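PDB 1YDG: trp repressor binding protein WrbA from Deinococcus radiodurans, which binds FMN and, as a homotetramer, catalyses the reduction of quinones to quinols with NADH or NADPH. Local coordinates for residues V7-V12 / A81-S86; V43-P48 / T94-A99; A74-A79 / G111-K116. All coordinates share one frame; numbering follows the deposited sequence.

Interaction 1: residues V7-V12 / A81-S86; sequences VKLAIV and AIVFSS
Ala10 and Val12 join strand 81-86 by backbone bonds on both their N-H and C=O groups, in a worked example of parallel beta pairing. The two strand segments run with an angle of 11° between their directions. Ala10 gives its N-H to Ala81 O, and Ala10 O accepts from Val83 N at 2.9 Å; Val12 repeats the step, Val12 N giving to Val83 O at 2.8 Å and Val12 O accepting from Ser85 N. Lys8 O, which accepts from Ala81 N, starts the ladder. Between these bonds lie CA-H...O contacts, the shortest from Phe84 CA to Val12 O at 3.2 Å.

Apolar contacts form on both faces. On the face carrying Leu9, Ile11, Ala81 and Val83, Leu9 CD1 reaches over to Ala81 CB at 3.9 Å. Ile11 and Val83 lie side by side, and a bend at chi2 (-58°) brings Ile11 CD1 to 3.8 Å from Val83 CB. On the face of Ala10, Val12, Ile82 and Phe84, the Phe84 ring lies obliquely beside Val12, its CD1 and CE1 each meeting Val12 CB, with CD1 at 3.8 Å. An alanine at Phe84 would probably leave Val12 CB and CG2 without this neighbour, deprive Phe118 of its edge-to-face mate and open a gap beside Leu76.

The pair lies in the middle of the parallel sheet of a flavodoxin-like alpha/beta/alpha sandwich. Its carboxyl-end side leads to the FMN site: Ser15 to Gly20 follow strand 8-13, and Thr88 and Arg89 lie at the end of strand 81-89. Strand 37-42 flanks 8-13 on its other edge, and strand 117-124 flanks 81-89. Helix 180-204 packs on the face of Leu9 and Val83, while Leu76 of helix 73-78 packs on that of Val12 and Phe84.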
ATOM      1  N   VAL B   7     -31.732  -5.014  -0.575  1.00 21.80           N
ATOM      2  CA  VAL B   7     -30.429  -4.609  -0.042  1.00 20.65           C
ATOM      3  C   VAL B   7     -30.351  -3.086   0.049  1.00 18.84           C
ATOM      4  O   VAL B   7     -30.744  -2.377  -0.878  1.00 18.37           O
ATOM      5  CB  VAL B   7     -29.270  -5.126  -0.943  1.00 20.33           C
ATOM      6  CG1 VAL B   7     -27.923  -4.494  -0.556  1.00 21.70           C
ATOM      7  CG2 VAL B   7     -29.170  -6.627  -0.853  1.00 21.07           C
ATOM      8  N   LYS B   8     -29.841  -2.587   1.166  1.00 17.92           N
ATOM      9  CA  LYS B   8     -29.695  -1.141   1.356  1.00 16.92           C
ATOM     10  C   LYS B   8     -28.286  -0.738   0.947  1.00 15.63           C
ATOM     11  O   LYS B   8     -27.314  -1.159   1.584  1.00 14.26           O
ATOM     12  CB  LYS B   8     -29.950  -0.770   2.809  1.00 16.78           C
ATOM     13  CG  LYS B   8     -31.388  -1.003   3.257  1.00 17.23           C
ATOM     14  CD  LYS B   8     -31.488  -1.120   4.770  1.00 17.89           C
ATOM     15  CE  LYS B   8     -32.957  -1.296   5.242  1.00 20.08           C
ATOM     16  NZ  LYS B   8     -33.741  -2.243   4.393  1.00 21.69           N
ATOM     17  N   LEU B   9     -28.197   0.079  -0.106  1.00 14.44           N
ATOM     18  CA  LEU B   9     -26.944   0.436  -0.733  1.00 14.48           C
ATOM     19  C   LEU B   9     -26.750   1.923  -0.640  1.00 13.71           C
ATOM     20  O   LEU B   9     -27.576   2.672  -1.140  1.00 13.43           O
ATOM     21  CB  LEU B   9     -26.952   0.011  -2.213  1.00 13.86           C
ATOM     22  CG  LEU B   9     -25.794   0.453  -3.100  1.00 14.13           C
ATOM     23  CD1 LEU B   9     -24.458  -0.211  -2.717  1.00 15.20           C
ATOM     24  CD2 LEU B   9     -26.099   0.228  -4.606  1.00 14.85           C
ATOM     25  N   ALA B  10     -25.657   2.339  -0.006  1.00 13.50           N
ATOM     26  CA  ALA B  10     -25.247   3.741   0.053  1.00 13.56           C
ATOM     27  C   ALA B  10     -24.043   3.962  -0.843  1.00 13.77           C
ATOM     28  O   ALA B  10     -23.001   3.315  -0.654  1.00 13.22           O
ATOM     29  CB  ALA B  10     -24.890   4.131   1.473  1.00 13.52           C
ATOM     30  N   ILE B  11     -24.184   4.886  -1.792  1.00 13.83           N
ATOM     31  CA  ILE B  11     -23.074   5.356  -2.631  1.00 13.51           C
ATOM     32  C   ILE B  11     -22.658   6.701  -2.077  1.00 13.34           C
ATOM     33  O   ILE B  11     -23.416   7.671  -2.193  1.00 13.98           O
ATOM     34  CB  ILE B  11     -23.488   5.542  -4.109  1.00 13.84           C
ATOM     35  CG1 ILE B  11     -24.262   4.330  -4.658  1.00 14.89           C
ATOM     36  CG2 ILE B  11     -22.278   5.855  -4.984  1.00 14.10           C
ATOM     37  CD1 ILE B  11     -23.536   3.038  -4.582  1.00 16.79           C
ATOM     38  N   VAL B  12     -21.484   6.751  -1.448  1.00 12.38           N
ATOM     39  CA  VAL B  12     -20.941   7.972  -0.847  1.00 12.23           C
ATOM     40  C   VAL B  12     -19.750   8.400  -1.705  1.00 12.04           C
ATOM     41  O   VAL B  12     -18.781   7.635  -1.888  1.00 11.18           O
ATOM     42  CB  VAL B  12     -20.479   7.766   0.616  1.00 12.10           C
ATOM     43  CG1 VAL B  12     -19.911   9.056   1.193  1.00 11.90           C
ATOM     44  CG2 VAL B  12     -21.613   7.267   1.472  1.00 13.97           C
ATOM     45  N   ALA B  81     -24.698  -2.362   2.265  1.00 14.03           N
ATOM     46  CA  ALA B  81     -23.641  -2.350   1.279  1.00 13.50           C
ATOM     47  C   ALA B  81     -23.193  -0.921   1.051  1.00 13.12           C
ATOM     48  O   ALA B  81     -24.009  -0.052   0.816  1.00 13.49           O
ATOM     49  CB  ALA B  81     -24.142  -2.981  -0.014  1.00 14.37           C
ATOM     50  N   ILE B  82     -21.888  -0.681   1.123  1.00 12.10           N
ATOM     51  CA  ILE B  82     -21.322   0.648   0.958  1.00 12.29           C
ATOM     52  C   ILE B  82     -20.371   0.757  -0.219  1.00 12.45           C
ATOM     53  O   ILE B  82     -19.487  -0.087  -0.396  1.00 12.11           O
ATOM     54  CB  ILE B  82     -20.526   1.049   2.225  1.00 12.39           C
ATOM     55  CG1 ILE B  82     -21.474   1.171   3.419  1.00 12.41           C
ATOM     56  CG2 ILE B  82     -19.736   2.349   1.970  1.00 11.24           C
ATOM     57  CD1 ILE B  82     -20.814   0.981   4.805  1.00 13.16           C
ATOM     58  N   VAL B  83     -20.526   1.817  -1.007  1.00 12.35           N
ATOM     59  CA  VAL B  83     -19.512   2.180  -1.992  1.00 12.23           C
ATOM     60  C   VAL B  83     -19.018   3.575  -1.685  1.00 12.58           C
ATOM     61  O   VAL B  83     -19.836   4.478  -1.492  1.00 11.90           O
ATOM     62  CB  VAL B  83     -20.051   2.148  -3.460  1.00 12.66           C
ATOM     63  CG1 VAL B  83     -19.015   2.654  -4.455  1.00 11.57           C
ATOM     64  CG2 VAL B  83     -20.536   0.757  -3.857  1.00 12.99           C
ATOM     65  N   PHE B  84     -17.680   3.728  -1.669  1.00 12.33           N
ATOM     66  CA  PHE B  84     -16.974   5.020  -1.564  1.00 11.93           C
ATOM     67  C   PHE B  84     -16.270   5.357  -2.881  1.00 12.01           C
ATOM     68  O   PHE B  84     -15.575   4.507  -3.464  1.00 12.37           O
ATOM     69  CB  PHE B  84     -15.878   4.948  -0.479  1.00 11.99           C
ATOM     70  CG  PHE B  84     -16.358   5.216   0.914  1.00 10.63           C
ATOM     71  CD1 PHE B  84     -17.713   5.175   1.242  1.00 11.64           C
ATOM     72  CD2 PHE B  84     -15.447   5.457   1.917  1.00 10.79           C
ATOM     73  CE1 PHE B  84     -18.142   5.404   2.553  1.00 10.71           C
ATOM     74  CE2 PHE B  84     -15.873   5.689   3.228  1.00 11.23           C
ATOM     75  CZ  PHE B  84     -17.208   5.656   3.537  1.00 11.52           C
ATOM     76  N   SER B  85     -16.443   6.590  -3.326  1.00 11.73           N
ATOM     77  CA  SER B  85     -15.795   7.103  -4.517  1.00 12.75           C
ATOM     78  C   SER B  85     -15.129   8.430  -4.202  1.00 12.38           C
ATOM     79  O   SER B  85     -15.766   9.346  -3.669  1.00 12.78           O
ATOM     80  CB  SER B  85     -16.816   7.258  -5.653  1.00 12.61           C
ATOM     81  OG  SER B  85     -16.190   7.689  -6.843  1.00 14.21           O
ATOM     82  N   SER B  86     -13.840   8.529  -4.509  1.00 12.20           N
ATOM     83  CA  SER B  86     -13.111   9.775  -4.390  1.00 12.76           C
ATOM     84  C   SER B  86     -12.144   9.975  -5.538  1.00 13.30           C
ATOM     85  O   SER B  86     -11.441   9.036  -5.880  1.00 14.10           O
ATOM     86  CB  SER B  86     -12.281   9.766  -3.110  1.00 12.50           C
ATOM     87  OG  SER B  86     -11.551  10.956  -3.016  1.00  9.73           O
TER

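Interaction 2: residues V43-P48 / T94-A99; sequences VRETAP and TSQMRA
Gln96 is turned to meet Glu45 by two torsions: CG lies anti to the carbonyl carbon (chi1 -69°), and a bend at chi2 (95°) swings CD round. In Glu45 a bend at chi2 (58°) sets the position of CD; the two side chains lie alongside each other, with amide and carboxylate planes steeply inclined. Gln96 NE2 donates to Glu45 OE1 at 2.9 Å, nearly straight, within the amide plane and on the syn lone pair. Glu45 OE1 also takes Ala47 N, at 2.9 Å, on its anti side, which fixes the loop to its own carboxylate. Glu45 OE2 is bonded to Tyr14 OH and Trp58 NE1, so both oxygens are held.

Around this polar centre the packing is close. Thr46 OG1 stands 3.2 Å from Gln96 CG, and Val43 CG1 comes equally near Gln96 O. A water spans the backbones, donating to Arg44 O at 2.7 Å and to Gln96 O. The side chains of Val43 and Met97 cross at about a right angle, Val43 CG2 lying 3.9 Å from Met97 CE. Thr94 N-caps the helix, its OG1 accepting from Met97 N.

The loop after strand 37-42 is thereby fastened to helix 95-102 close to the FMN-binding Ser16 and Arg89. Ser95 N bonds Asp102 of the second subunit, placing this helix at a tetramer interface. Helices 49-52 and 56-64 flank Glu45 and Ala47, and Met97 packs on strand 81-89.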
ATOM      1  N   VAL B  43     -20.333  13.836  -0.476  1.00 13.29           N
ATOM      2  CA  VAL B  43     -19.488  14.208   0.637  1.00 13.53           C
ATOM      3  C   VAL B  43     -19.451  15.739   0.747  1.00 13.48           C
ATOM      4  O   VAL B  43     -19.175  16.444  -0.221  1.00 13.22           O
ATOM      5  CB  VAL B  43     -18.043  13.625   0.479  1.00 12.33           C
ATOM      6  CG1 VAL B  43     -17.091  14.215   1.502  1.00 11.55           C
ATOM      7  CG2 VAL B  43     -18.043  12.098   0.584  1.00 12.74           C
ATOM      8  N   ARG B  44     -19.673  16.227   1.955  1.00 15.22           N
ATOM      9  CA  ARG B  44     -19.607  17.654   2.257  1.00 16.15           C
ATOM     10  C   ARG B  44     -18.332  18.298   1.728  1.00 16.12           C
ATOM     11  O   ARG B  44     -17.212  17.789   1.919  1.00 14.79           O
ATOM     12  CB  ARG B  44     -19.697  17.912   3.765  1.00 16.49           C
ATOM     13  CG  ARG B  44     -19.802  19.382   4.104  1.00 17.37           C
ATOM     14  CD  ARG B  44     -19.735  19.670   5.582  1.00 20.88           C
ATOM     15  NE  ARG B  44     -20.989  19.300   6.227  1.00 26.25           N
ATOM     16  CZ  ARG B  44     -21.392  19.743   7.419  1.00 28.95           C
ATOM     17  NH1 ARG B  44     -20.628  20.571   8.140  1.00 31.52           N
ATOM     18  NH2 ARG B  44     -22.568  19.338   7.910  1.00 28.92           N
ATOM     19  N   GLU B  45     -18.535  19.434   1.073  1.00 16.31           N
ATOM     20  CA  GLU B  45     -17.466  20.225   0.517  1.00 16.99           C
ATOM     21  C   GLU B  45     -16.886  21.101   1.607  1.00 17.86           C
ATOM     22  O   GLU B  45     -17.603  21.850   2.274  1.00 18.65           O
ATOM     23  CB  GLU B  45     -18.008  21.077  -0.644  1.00 16.54           C
ATOM     24  CG  GLU B  45     -16.997  21.966  -1.280  1.00 15.87           C
ATOM     25  CD  GLU B  45     -15.826  21.173  -1.814  1.00 13.75           C
ATOM     26  OE1 GLU B  45     -14.792  21.126  -1.122  1.00 14.35           O
ATOM     27  OE2 GLU B  45     -15.982  20.557  -2.875  1.00 11.48           O
ATOM     28  N   THR B  46     -15.581  21.000   1.802  1.00 18.22           N
ATOM     29  CA  THR B  46     -14.894  21.808   2.793  1.00 19.26           C
ATOM     30  C   THR B  46     -14.109  22.976   2.190  1.00 19.57           C
ATOM     31  O   THR B  46     -13.721  23.894   2.922  1.00 19.91           O
ATOM     32  CB  THR B  46     -13.919  20.940   3.605  1.00 19.06           C
ATOM     33  OG1 THR B  46     -12.982  20.338   2.710  1.00 20.46           O
ATOM     34  CG2 THR B  46     -14.671  19.834   4.337  1.00 21.02           C
ATOM     35  N   ALA B  47     -13.846  22.941   0.882  1.00 19.75           N
ATOM     36  CA  ALA B  47     -13.038  23.996   0.242  1.00 19.91           C
ATOM     37  C   ALA B  47     -13.594  25.389   0.514  1.00 20.14           C
ATOM     38  O   ALA B  47     -14.807  25.577   0.506  1.00 19.90           O
ATOM     39  CB  ALA B  47     -12.936  23.770  -1.241  1.00 20.10           C
ATOM     40  N   PRO B  48     -12.707  26.375   0.749  1.00 20.97           N
ATOM     41  CA  PRO B  48     -13.208  27.749   0.872  1.00 21.49           C
ATOM     42  C   PRO B  48     -13.838  28.202  -0.447  1.00 21.87           C
ATOM     43  O   PRO B  48     -13.411  27.747  -1.516  1.00 21.85           O
ATOM     44  CB  PRO B  48     -11.957  28.582   1.204  1.00 21.42           C
ATOM     45  CG  PRO B  48     -10.827  27.624   1.372  1.00 21.53           C
ATOM     46  CD  PRO B  48     -11.241  26.281   0.885  1.00 21.05           C
ATOM     47  N   THR B  94      -9.276  12.426  -1.295  1.00 12.62           N
ATOM     48  CA  THR B  94      -9.369  13.833  -0.956  1.00 12.47           C
ATOM     49  C   THR B  94      -9.543  14.038   0.540  1.00 11.99           C
ATOM     50  O   THR B  94     -10.147  13.208   1.228  1.00 12.33           O
ATOM     51  CB  THR B  94     -10.570  14.494  -1.641  1.00 12.25           C
ATOM     52  OG1 THR B  94     -11.771  13.820  -1.239  1.00 11.51           O
ATOM     53  CG2 THR B  94     -10.420  14.453  -3.164  1.00 12.69           C
ATOM     54  N   SER B  95      -9.078  15.179   1.036  1.00 12.00           N
ATOM     55  CA  SER B  95      -9.330  15.558   2.425  1.00 12.53           C
ATOM     56  C   SER B  95     -10.830  15.583   2.733  1.00 12.46           C
ATOM     57  O   SER B  95     -11.233  15.284   3.850  1.00 12.08           O
ATOM     58  CB  SER B  95      -8.699  16.916   2.760  1.00 12.78           C
ATOM     59  OG  SER B  95      -9.217  17.936   1.933  1.00 14.20           O
ATOM     60  N   GLN B  96     -11.657  15.886   1.734  1.00 12.56           N
ATOM     61  CA  GLN B  96     -13.097  15.975   1.953  1.00 12.91           C
ATOM     62  C   GLN B  96     -13.642  14.583   2.308  1.00 12.88           C
ATOM     63  O   GLN B  96     -14.436  14.423   3.246  1.00 13.34           O
ATOM     64  CB  GLN B  96     -13.808  16.569   0.722  1.00 13.03           C
ATOM     65  CG  GLN B  96     -13.512  18.055   0.461  1.00 12.28           C
ATOM     66  CD  GLN B  96     -12.376  18.306  -0.540  1.00 13.19           C
ATOM     67  OE1 GLN B  96     -11.466  17.482  -0.691  1.00 14.72           O
ATOM     68  NE2 GLN B  96     -12.439  19.447  -1.237  1.00 10.92           N
ATOM     69  N   MET B  97     -13.187  13.568   1.578  1.00 12.59           N
ATOM     70  CA  MET B  97     -13.568  12.208   1.865  1.00 12.19           C
ATOM     71  C   MET B  97     -12.990  11.788   3.213  1.00 11.99           C
ATOM     72  O   MET B  97     -13.704  11.237   4.044  1.00 12.09           O
ATOM     73  CB  MET B  97     -13.116  11.269   0.746  1.00 12.64           C
ATOM     74  CG  MET B  97     -13.329   9.768   1.028  1.00 12.75           C
ATOM     75  SD  MET B  97     -15.030   9.253   1.244  1.00 14.74           S
ATOM     76  CE  MET B  97     -15.706   9.144  -0.401  1.00 12.93           C
ATOM     77  N   ARG B  98     -11.710  12.057   3.447  1.00 11.90           N
ATOM     78  CA  ARG B  98     -11.128  11.731   4.762  1.00 12.06           C
ATOM     79  C   ARG B  98     -11.856  12.455   5.905  1.00 11.78           C
ATOM     80  O   ARG B  98     -11.986  11.904   6.975  1.00 11.89           O
ATOM     81  CB  ARG B  98      -9.641  12.045   4.834  1.00 11.43           C
ATOM     82  CG  ARG B  98      -8.752  11.296   3.833  1.00 13.59           C
ATOM     83  CD  ARG B  98      -8.953   9.797   3.786  1.00 13.54           C
ATOM     84  NE  ARG B  98      -8.790   9.140   5.085  1.00 14.00           N
ATOM     85  CZ  ARG B  98      -8.656   7.825   5.263  1.00 15.25           C
ATOM     86  NH1 ARG B  98      -8.619   6.990   4.222  1.00 16.61           N
ATOM     87  NH2 ARG B  98      -8.531   7.336   6.490  1.00 15.36           N
ATOM     88  N   ALA B  99     -12.279  13.697   5.693  1.00 11.93           N
ATOM     89  CA  ALA B  99     -13.023  14.422   6.731  1.00 12.18           C
ATOM     90  C   ALA B  99     -14.288  13.677   7.092  1.00 12.67           C
ATOM     91  O   ALA B  99     -14.614  13.573   8.269  1.00 12.93           O
ATOM     92  CB  ALA B  99     -13.347  15.830   6.292  1.00 12.49           C
TER
HETATM   93  O   HOH W   1     -16.316  16.365   3.997  1.00 11.24           O

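Interaction 3: residues A74-A79 / G111-K116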
ATOM      1  N   ALA B  74     -25.067   8.129   9.818  1.00 14.62           N
ATOM      2  CA  ALA B  74     -26.286   7.316   9.843  1.00 14.08           C
ATOM      3  C   ALA B  74     -26.639   6.630   8.523  1.00 14.06           C
ATOM      4  O   ALA B  74     -27.362   5.622   8.508  1.00 13.59           O
ATOM      5  CB  ALA B  74     -27.472   8.164  10.315  1.00 14.74           C
ATOM      6  N   ASP B  75     -26.154   7.180   7.414  1.00 14.33           N
ATOM      7  CA  ASP B  75     -26.288   6.541   6.110  1.00 14.76           C
ATOM      8  C   ASP B  75     -25.534   5.202   6.071  1.00 14.80           C
ATOM      9  O   ASP B  75     -26.024   4.208   5.487  1.00 15.28           O
ATOM     10  CB  ASP B  75     -25.768   7.475   4.996  1.00 15.09           C
ATOM     11  CG  ASP B  75     -26.688   8.701   4.763  1.00 16.11           C
ATOM     12  OD1 ASP B  75     -27.922   8.521   4.649  1.00 14.66           O
ATOM     13  OD2 ASP B  75     -26.158   9.830   4.678  1.00 15.22           O
ATOM     14  N   LEU B  76     -24.358   5.160   6.700  1.00 14.16           N
ATOM     15  CA  LEU B  76     -23.608   3.899   6.770  1.00 14.56           C
ATOM     16  C   LEU B  76     -24.215   2.921   7.778  1.00 14.72           C
ATOM     17  O   LEU B  76     -24.182   1.724   7.547  1.00 14.62           O
ATOM     18  CB  LEU B  76     -22.130   4.138   7.060  1.00 14.31           C
ATOM     19  CG  LEU B  76     -21.417   5.138   6.141  1.00 13.38           C
ATOM     20  CD1 LEU B  76     -19.938   5.010   6.304  1.00 14.52           C
ATOM     21  CD2 LEU B  76     -21.791   4.982   4.673  1.00 12.84           C
ATOM     22  N   GLU B  77     -24.765   3.431   8.890  1.00 15.36           N
ATOM     23  CA  GLU B  77     -25.501   2.580   9.832  1.00 15.02           C
ATOM     24  C   GLU B  77     -26.694   1.933   9.128  1.00 14.90           C
ATOM     25  O   GLU B  77     -26.997   0.761   9.346  1.00 15.40           O
ATOM     26  CB  GLU B  77     -25.952   3.384  11.054  1.00 15.30           C
ATOM     27  CG  GLU B  77     -26.789   2.587  12.069  1.00 16.34           C
ATOM     28  CD  GLU B  77     -27.165   3.382  13.339  1.00 16.92           C
ATOM     29  OE1 GLU B  77     -26.545   4.430  13.626  1.00 18.87           O
ATOM     30  OE2 GLU B  77     -28.097   2.936  14.063  1.00 21.88           O
ATOM     31  N   TRP B  78     -27.367   2.703   8.286  1.00 13.83           N
ATOM     32  CA  TRP B  78     -28.496   2.216   7.508  1.00 13.60           C
ATOM     33  C   TRP B  78     -28.085   1.186   6.452  1.00 13.37           C
ATOM     34  O   TRP B  78     -28.781   0.182   6.268  1.00 12.36           O
ATOM     35  CB  TRP B  78     -29.225   3.393   6.834  1.00 13.49           C
ATOM     36  CG  TRP B  78     -30.247   3.010   5.807  1.00 12.93           C
ATOM     37  CD1 TRP B  78     -31.512   2.603   6.034  1.00 12.96           C
ATOM     38  CD2 TRP B  78     -30.064   2.987   4.383  1.00 13.81           C
ATOM     39  NE1 TRP B  78     -32.146   2.324   4.841  1.00 13.41           N
ATOM     40  CE2 TRP B  78     -31.281   2.572   3.814  1.00 12.14           C
ATOM     41  CE3 TRP B  78     -28.985   3.290   3.533  1.00 12.26           C
ATOM     42  CZ2 TRP B  78     -31.456   2.440   2.444  1.00 13.53           C
ATOM     43  CZ3 TRP B  78     -29.164   3.163   2.184  1.00 13.00           C
ATOM     44  CH2 TRP B  78     -30.382   2.730   1.643  1.00 13.80           C
ATOM     45  N   ALA B  79     -26.980   1.452   5.758  1.00 13.57           N
ATOM     46  CA  ALA B  79     -26.548   0.638   4.629  1.00 13.70           C
ATOM     47  C   ALA B  79     -26.178  -0.785   5.040  1.00 13.55           C
ATOM     48  O   ALA B  79     -25.702  -1.045   6.134  1.00 14.21           O
ATOM     49  CB  ALA B  79     -25.368   1.297   3.905  1.00 13.65           C
ATOM     50  N   GLY B 111     -19.558  -0.488  17.260  1.00 27.21           N
ATOM     51  CA  GLY B 111     -19.582  -1.755  16.531  1.00 27.29           C
ATOM     52  C   GLY B 111     -20.551  -1.812  15.353  1.00 27.29           C
ATOM     53  O   GLY B 111     -20.678  -2.854  14.725  1.00 26.78           O
ATOM     54  N   LYS B 112     -21.207  -0.693  15.029  1.00 27.36           N
ATOM     55  CA  LYS B 112     -22.294  -0.674  14.037  1.00 27.67           C
ATOM     56  C   LYS B 112     -21.852  -0.526  12.567  1.00 27.28           C
ATOM     57  O   LYS B 112     -22.708  -0.330  11.701  1.00 27.61           O
ATOM     58  CB  LYS B 112     -23.299   0.445  14.355  1.00 28.33           C
ATOM     59  CG  LYS B 112     -24.276   0.124  15.457  1.00 29.28           C
ATOM     60  CD  LYS B 112     -25.349   1.201  15.549  1.00 29.37           C
ATOM     61  CE  LYS B 112     -26.278   0.992  16.749  1.00 30.76           C
ATOM     62  NZ  LYS B 112     -27.212   2.158  16.951  1.00 32.23           N
ATOM     63  N   LEU B 113     -20.545  -0.596  12.289  1.00 26.55           N
ATOM     64  CA  LEU B 113     -20.036  -0.620  10.901  1.00 25.58           C
ATOM     65  C   LEU B 113     -19.668  -2.023  10.450  1.00 25.04           C
ATOM     66  O   LEU B 113     -19.517  -2.270   9.250  1.00 25.43           O
ATOM     67  CB  LEU B 113     -18.825   0.292  10.736  1.00 25.71           C
ATOM     68  CG  LEU B 113     -19.046   1.804  10.642  1.00 24.94           C
ATOM     69  CD1 LEU B 113     -17.720   2.524  10.611  1.00 24.17           C
ATOM     70  CD2 LEU B 113     -19.870   2.186   9.440  1.00 25.28           C
ATOM     71  N   ALA B 114     -19.551  -2.949  11.407  1.00 23.98           N
ATOM     72  CA  ALA B 114     -19.058  -4.281  11.137  1.00 22.99           C
ATOM     73  C   ALA B 114     -19.962  -5.031  10.186  1.00 22.21           C
ATOM     74  O   ALA B 114     -21.179  -4.842  10.186  1.00 21.42           O
ATOM     75  CB  ALA B 114     -18.917  -5.062  12.415  1.00 23.54           C
ATOM     76  N   ASN B 115     -19.337  -5.866   9.357  1.00 20.60           N
ATOM     77  CA  ASN B 115     -20.051  -6.796   8.504  1.00 20.23           C
ATOM     78  C   ASN B 115     -20.795  -6.179   7.308  1.00 19.14           C
ATOM     79  O   ASN B 115     -21.492  -6.888   6.613  1.00 20.25           O
ATOM     80  CB  ASN B 115     -20.995  -7.673   9.342  1.00 20.62           C
ATOM     81  CG  ASN B 115     -20.265  -8.380  10.473  1.00 22.51           C
ATOM     82  OD1 ASN B 115     -19.158  -8.877  10.287  1.00 22.12           O
ATOM     83  ND2 ASN B 115     -20.875  -8.409  11.656  1.00 24.92           N
ATOM     84  N   LYS B 116     -20.608  -4.895   7.027  1.00 17.29           N
ATOM     85  CA  LYS B 116     -21.223  -4.307   5.844  1.00 16.35           C
ATOM     86  C   LYS B 116     -20.278  -4.565   4.674  1.00 15.16           C
ATOM     87  O   LYS B 116     -19.070  -4.618   4.861  1.00 14.36           O
ATOM     88  CB  LYS B 116     -21.458  -2.818   6.046  1.00 16.43           C
ATOM     89  CG  LYS B 116     -22.486  -2.512   7.103  1.00 16.38           C
ATOM     90  CD  LYS B 116     -22.386  -1.093   7.603  1.00 16.70           C
ATOM     91  CE  LYS B 116     -23.258  -0.896   8.859  1.00 16.26           C
ATOM     92  NZ  LYS B 116     -24.731  -1.072   8.616  1.00 13.77           N
TER
HETATM   93  O   HOH W   2     -26.292   4.305  16.368  1.00 39.41           O
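Lys116 NZ is gripped by three backbone carbonyls at the end of helix 73-78. The shortest bond, 2.7 Å, runs from Lys116 NZ to Ala79 O, nearly in line with that carbonyl. Lys116 NZ meets Glu77 O at 3.0 Å from above its carbonyl plane, and the bond to Leu76 O is weak. A turn at chi4 (-64°) places NZ here, while Lys116 CE passes 3.1 Å from Leu76 O. This is a worked example of a lysine ammonium group received by carbonyls at the C-terminal end of a helix: it sits where the carbonyls of a last turn generally lack main-chain donors further along the helix, and its positive charge would probably be favoured by the negative end of the helix dipole.

A second link is made by Glu77 and Lys112, whose extended chains meet in a salt bridge. Lys112 NZ approaches Glu77 OE2 at 3.1 Å from above the carboxylate plane, and Lys112 CD lies 3.6 Å from Glu77 CD. A water donates to Glu77 OE1 at 2.8 Å. Apart from these charges, Leu113 CD2 touches Leu76 CB at 3.8 Å.

Residues 111-116 follow helix 105-109, which ends in a Schellman motif at Gly111, and lead through two beta turns into strand 117-124. Asn115 OD1 bonds Arg192 of the third subunit. Leu107 of helix 105-109 packs against Glu77, Lys112 and Leu113, and Leu76 rests on strands 8-13 and 81-89.

From the N terminus the chain passes 7-12, 43-48 and 74-79 before any contact closes. Residues 81-86 then close interaction 1, 94-99 close interaction 2 and 111-116 close interaction 3. None nests inside another: every pair crosses. Interaction 1 is the common neighbour. It meets interaction 2 at the carboxyl ends of its strands, where Val12 packs on Val43 and Ser86 OG probably bonds Thr94 N, and interaction 3 toward their start, through Ala10 on Ala79 and Ile82 on Lys116. Together they join strands 8-13 and 81-89, pin the loop after strand 37-42 to helix 95-102, and fasten the end of helix 73-78 to the loop before strand 117-124.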